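Local coordinates for porin protein associated with imipenem resistance (PDB 4FUV), which forms an eight-stranded outer-membrane beta-barrel linked to imipenem resistance and probably takes part in ornithine and imipenem uptake, at residues 13-25 / 30-42. Sequence-based numbering, arbitrary orientation.
Sequences KNQLIPVGARAEV and YGGALLWQANPYV. With C8E ((hydroxyethyloxy)tri(ethyloxy)octane), chain F; C8E ((hydroxyethyloxy)tri(ethyloxy)octane), chain I.
Leu-35 O is gripped by two successive backbone N-H groups. Val-19 N donates to Leu-35 O at 2.8 Å, and Gly-20 N adds a weak bond to the same oxygen. Val-19 and Gly-20 thus face one residue, a classic beta bulge. Beyond it the antiparallel hairpin is regular: Arg-22 pairs with Ala-33 and Glu-24 with Gly-31, each through two backbone hydrogen bonds.

On the N-terminal side of Val-19, the turn from Asn-14 to Ile-17 packs against Trp-36. Trp-36 NE1 donates to Leu-16 O at 2.8 Å. The oxygen lies in the indole plane, but NE1 stands well above the carbonyl plane. Pro-18 CB sits over one face of the Trp-36 indole in a CH-pi contact, 4.0 Å from the centroid of its five-membered ring. This bond and the proline probably help to fix the ring's rotation. A water also joins Ile-17 O to Gln-37 N.

On the barrel's inner face, Leu-35 CD2 lies over the Arg-22 guanidinium, 3.8 Å from NH1. Arg-22 CG sits between backbone N and carbonyl carbon (chi1 75°), and the extended chain brings NE to Glu-24 OE1 at 2.8 Å, a salt bridge. Glu-24 OE2 is held by Tyr-76, Asn-49 and Lys-218, and Arg-22 NH1 by Glu-80.

Detergent lies along Tyr-30 and Gly-31 on the outer face. Strand 20-26 pairs onward with strand 213-224, helping close the barrel, and strand 29-37 with strand 42-56.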
loop_
_atom_site.group_PDB
_atom_site.type_symbol
_atom_site.label_atom_id
_atom_site.label_comp_id
_atom_site.label_asym_id
_atom_site.label_seq_id
_atom_site.Cartn_x
_atom_site.Cartn_y
_atom_site.Cartn_z
ATOM N N LYS A 13 44.772 29.276 -3.265
ATOM C CA LYS A 13 44.779 28.005 -2.552
ATOM C C LYS A 13 45.355 26.871 -3.404
ATOM O O LYS A 13 45.381 26.950 -4.629
ATOM C CB LYS A 13 43.376 27.649 -2.060
ATOM N N ASN A 14 45.824 25.825 -2.734
ATOM C CA ASN A 14 46.459 24.690 -3.392
ATOM C C ASN A 14 45.407 23.671 -3.832
ATOM O O ASN A 14 44.628 23.176 -3.017
ATOM C CB ASN A 14 47.476 24.048 -2.438
ATOM C CG ASN A 14 48.346 22.996 -3.110
ATOM O OD1 ASN A 14 48.017 22.477 -4.171
ATOM N ND2 ASN A 14 49.465 22.671 -2.475
ATOM N N GLN A 15 45.401 23.367 -5.125
ATOM C CA GLN A 15 44.448 22.433 -5.718
ATOM C C GLN A 15 44.534 21.028 -5.134
ATOM O O GLN A 15 43.543 20.296 -5.108
ATOM C CB GLN A 15 44.670 22.344 -7.236
ATOM C CG GLN A 15 44.339 23.614 -8.013
ATOM C CD GLN A 15 42.854 23.897 -8.047
ATOM O OE1 GLN A 15 42.046 23.092 -7.578
ATOM N NE2 GLN A 15 42.480 25.043 -8.609
ATOM N N LEU A 16 45.720 20.638 -4.685
ATOM C CA LEU A 16 45.920 19.259 -4.264
ATOM C C LEU A 16 45.372 18.987 -2.871
ATOM O O LEU A 16 45.306 17.839 -2.435
ATOM C CB LEU A 16 47.397 18.871 -4.349
ATOM C CG LEU A 16 47.986 18.775 -5.760
ATOM C CD1 LEU A 16 46.916 18.419 -6.794
ATOM C CD2 LEU A 16 48.709 20.053 -6.140
ATOM N N ILE A 17 44.966 20.046 -2.183
ATOM C CA ILE A 17 44.561 19.920 -0.788
ATOM C C ILE A 17 43.059 19.835 -0.671
ATOM O O ILE A 17 42.339 20.704 -1.170
ATOM C CB ILE A 17 45.080 21.077 0.078
ATOM C CG1 ILE A 17 46.605 21.154 -0.018
ATOM C CG2 ILE A 17 44.638 20.904 1.527
ATOM C CD1 ILE A 17 47.211 22.309 0.728
ATOM N N PRO A 18 42.576 18.768 -0.034
ATOM C CA PRO A 18 41.128 18.581 0.075
ATOM C C PRO A 18 40.513 19.695 0.909
ATOM O O PRO A 18 41.179 20.295 1.754
ATOM C CB PRO A 18 40.995 17.221 0.776
ATOM C CG PRO A 18 42.293 16.963 1.389
ATOM C CD PRO A 18 43.326 17.650 0.553
ATOM N N VAL A 19 39.257 19.985 0.624
ATOM C CA VAL A 19 38.504 21.024 1.303
ATOM C C VAL A 19 37.717 20.409 2.449
ATOM O O VAL A 19 37.265 21.104 3.358
ATOM C CB VAL A 19 37.520 21.709 0.335
ATOM C CG1 VAL A 19 38.275 22.568 -0.651
ATOM C CG2 VAL A 19 36.649 20.637 -0.402
ATOM N N GLY A 20 37.551 19.091 2.409
ATOM C CA GLY A 20 36.778 18.440 3.442
ATOM C C GLY A 20 36.639 16.949 3.273
ATOM O O GLY A 20 37.343 16.308 2.486
ATOM N N ALA A 21 35.706 16.396 4.032
ATOM C CA ALA A 21 35.495 14.963 4.065
ATOM C C ALA A 21 34.025 14.695 4.355
ATOM O O ALA A 21 33.287 15.577 4.804
ATOM C CB ALA A 21 36.381 14.321 5.120
ATOM N N ARG A 22 33.576 13.489 4.074
ATOM C CA ARG A 22 32.204 13.171 4.393
ATOM C C ARG A 22 32.094 11.745 4.893
ATOM O O ARG A 22 32.922 10.900 4.557
ATOM C CB ARG A 22 31.288 13.421 3.189
ATOM C CG ARG A 22 31.368 12.394 2.063
ATOM C CD ARG A 22 30.504 12.793 0.866
ATOM N NE ARG A 22 30.660 11.855 -0.246
ATOM C CZ ARG A 22 30.539 12.164 -1.537
ATOM N NH1 ARG A 22 30.242 13.411 -1.918
ATOM N NH2 ARG A 22 30.707 11.214 -2.456
ATOM N N ALA A 23 31.084 11.508 5.719
ATOM C CA ALA A 23 30.735 10.172 6.170
ATOM C C ALA A 23 29.401 9.826 5.545
ATOM O O ALA A 23 28.518 10.682 5.457
ATOM C CB ALA A 23 30.628 10.137 7.691
ATOM N N GLU A 24 29.244 8.574 5.121
ATOM C CA GLU A 24 28.050 8.194 4.396
ATOM C C GLU A 24 27.659 6.748 4.656
ATOM O O GLU A 24 28.493 5.905 4.999
ATOM C CB GLU A 24 28.242 8.435 2.891
ATOM C CG GLU A 24 29.281 7.512 2.222
ATOM C CD GLU A 24 29.977 8.166 1.024
ATOM O OE1 GLU A 24 30.054 9.417 0.978
ATOM O OE2 GLU A 24 30.438 7.439 0.126
ATOM N N VAL A 25 26.370 6.489 4.494
ATOM C CA VAL A 25 25.794 5.165 4.616
ATOM C C VAL A 25 24.814 5.001 3.455
ATOM O O VAL A 25 24.019 5.902 3.150
ATOM C CB VAL A 25 25.089 4.978 5.982
ATOM C CG1 VAL A 25 24.057 6.087 6.239
ATOM C CG2 VAL A 25 24.455 3.617 6.083
ATOM N N TYR A 30 28.798 1.443 3.889
ATOM C CA TYR A 30 29.078 2.667 4.608
ATOM C C TYR A 30 30.558 2.992 4.520
ATOM O O TYR A 30 31.389 2.130 4.233
ATOM C CB TYR A 30 28.621 2.570 6.070
ATOM C CG TYR A 30 29.186 1.390 6.819
ATOM C CD1 TYR A 30 28.655 0.111 6.655
ATOM C CD2 TYR A 30 30.246 1.550 7.702
ATOM C CE1 TYR A 30 29.175 -0.979 7.345
ATOM C CE2 TYR A 30 30.775 0.463 8.401
ATOM C CZ TYR A 30 30.238 -0.794 8.217
ATOM O OH TYR A 30 30.758 -1.869 8.905
ATOM N N GLY A 31 30.878 4.254 4.759
ATOM C CA GLY A 31 32.253 4.701 4.724
ATOM C C GLY A 31 32.273 6.204 4.576
ATOM O O GLY A 31 31.568 6.918 5.295
ATOM N N GLY A 32 33.074 6.688 3.637
ATOM C CA GLY A 32 33.110 8.110 3.362
ATOM C C GLY A 32 34.092 8.453 2.271
ATOM O O GLY A 32 34.600 7.568 1.589
ATOM N N ALA A 33 34.373 9.743 2.132
ATOM C CA ALA A 33 35.205 10.240 1.044
ATOM C C ALA A 33 35.984 11.480 1.457
ATOM O O ALA A 33 35.584 12.208 2.369
ATOM C CB ALA A 33 34.343 10.547 -0.218
ATOM N N LEU A 34 37.104 11.702 0.776
ATOM C CA LEU A 34 37.845 12.962 0.867
ATOM C C LEU A 34 37.330 13.799 -0.288
ATOM O O LEU A 34 36.998 13.247 -1.354
ATOM C CB LEU A 34 39.334 12.679 0.666
ATOM C CG LEU A 34 40.388 13.137 1.669
ATOM C CD1 LEU A 34 39.845 13.157 3.079
ATOM C CD2 LEU A 34 41.593 12.219 1.559
ATOM N N LEU A 35 37.247 15.112 -0.092
ATOM C CA LEU A 35 36.628 15.994 -1.094
ATOM C C LEU A 35 37.593 17.095 -1.506
ATOM O O LEU A 35 38.176 17.752 -0.630
ATOM C CB LEU A 35 35.387 16.670 -0.509
ATOM C CG LEU A 35 34.241 15.818 0.062
ATOM C CD1 LEU A 35 33.217 16.710 0.806
ATOM C CD2 LEU A 35 33.574 15.059 -1.050
ATOM N N TRP A 36 37.734 17.312 -2.815
ATOM C CA TRP A 36 38.505 18.435 -3.351
ATOM C C TRP A 36 37.546 19.331 -4.116
ATOM O O TRP A 36 36.566 18.844 -4.686
ATOM C CB TRP A 36 39.608 17.975 -4.320
ATOM C CG TRP A 36 40.754 17.233 -3.685
ATOM C CD1 TRP A 36 42.014 17.726 -3.410
ATOM C CD2 TRP A 36 40.759 15.878 -3.251
ATOM N NE1 TRP A 36 42.788 16.756 -2.832
ATOM C CE2 TRP A 36 42.038 15.600 -2.719
ATOM C CE3 TRP A 36 39.798 14.853 -3.253
ATOM C CZ2 TRP A 36 42.390 14.361 -2.207
ATOM C CZ3 TRP A 36 40.146 13.615 -2.728
ATOM C CH2 TRP A 36 41.432 13.378 -2.218
ATOM N N GLN A 37 37.825 20.634 -4.126
ATOM C CA GLN A 37 37.035 21.581 -4.907
ATOM C C GLN A 37 37.996 22.377 -5.802
ATOM O O GLN A 37 38.863 23.106 -5.322
ATOM C CB GLN A 37 36.203 22.489 -3.984
ATOM C CG GLN A 37 35.022 23.233 -4.637
ATOM C CD GLN A 37 33.788 22.349 -4.910
ATOM O OE1 GLN A 37 33.385 21.543 -4.073
ATOM N NE2 GLN A 37 33.180 22.521 -6.088
ATOM N N ALA A 38 37.874 22.190 -7.113
ATOM C CA ALA A 38 38.770 22.869 -8.049
ATOM C C ALA A 38 38.313 24.309 -8.277
ATOM O O ALA A 38 39.135 25.220 -8.395
ATOM C CB ALA A 38 38.855 22.111 -9.373
ATOM N N ASN A 39 36.998 24.490 -8.333
ATOM C CA ASN A 39 36.377 25.806 -8.402
ATOM C C ASN A 39 34.929 25.626 -7.907
ATOM O O ASN A 39 34.549 24.501 -7.582
ATOM C CB ASN A 39 36.491 26.381 -9.835
ATOM C CG ASN A 39 35.775 25.533 -10.881
ATOM O OD1 ASN A 39 34.620 25.124 -10.708
ATOM N ND2 ASN A 39 36.462 25.284 -11.987
ATOM N N PRO A 40 34.118 26.702 -7.838
ATOM C CA PRO A 40 32.776 26.458 -7.277
ATOM C C PRO A 40 31.924 25.440 -8.052
ATOM O O PRO A 40 30.978 24.890 -7.491
ATOM C CB PRO A 40 32.112 27.835 -7.351
ATOM C CG PRO A 40 33.260 28.811 -7.274
ATOM C CD PRO A 40 34.395 28.146 -8.005
ATOM N N TYR A 41 32.271 25.185 -9.308
ATOM C CA TYR A 41 31.461 24.340 -10.177
ATOM C C TYR A 41 31.953 22.883 -10.255
ATOM O O TYR A 41 31.180 21.979 -10.557
ATOM C CB TYR A 41 31.409 24.957 -11.573
ATOM C CG TYR A 41 30.854 26.364 -11.575
ATOM C CD1 TYR A 41 29.485 26.585 -11.485
ATOM C CD2 TYR A 41 31.700 27.475 -11.621
ATOM C CE1 TYR A 41 28.953 27.872 -11.478
ATOM C CE2 TYR A 41 31.172 28.785 -11.613
ATOM C CZ TYR A 41 29.800 28.963 -11.538
ATOM O OH TYR A 41 29.251 30.229 -11.519
ATOM N N VAL A 42 33.239 22.660 -9.992
ATOM C CA VAL A 42 33.840 21.358 -10.250
ATOM C C VAL A 42 34.615 20.853 -9.050
ATOM O O VAL A 42 35.550 21.497 -8.557
ATOM C CB VAL A 42 34.748 21.361 -11.497
ATOM C CG1 VAL A 42 35.389 19.978 -11.702
ATOM C CG2 VAL A 42 33.937 21.728 -12.727
HETATM C C4 C8E F . 20.079 13.679 6.054
HETATM C C5 C8E F . 21.287 12.756 5.973
HETATM C C6 C8E F . 22.095 12.790 7.268
HETATM C C7 C8E F . 22.658 11.409 7.592
HETATM O O9 C8E F . 26.704 8.735 8.174
HETATM C C10 C8E F . 27.303 8.093 9.280
HETATM C C11 C8E F . 27.829 6.722 8.858
HETATM O O12 C8E F . 29.236 6.726 8.686
HETATM C C13 C8E F . 29.811 5.463 8.948
HETATM C C14 C8E F . 31.269 5.624 9.356
HETATM C C16 C8E F . 33.597 3.234 7.779
HETATM C C17 C8E F . 34.559 2.857 6.658
HETATM O O18 C8E F . 35.159 1.615 6.954
HETATM C C19 C8E F . 34.224 0.563 7.012
HETATM C C20 C8E F . 34.962 -0.770 7.089
HETATM O O21 C8E F . 34.444 -1.508 8.172
HETATM C C17 C8E I . 48.710 17.914 -0.835
HETATM O O18 C8E I . 48.582 16.862 0.104
HETATM C C19 C8E I . 47.548 15.955 -0.244
HETATM C C20 C8E I . 46.919 15.396 1.035
HETATM O O21 C8E I . 46.204 14.203 0.756
HETATM O O HOH W 1 40.414 21.169 -3.056
#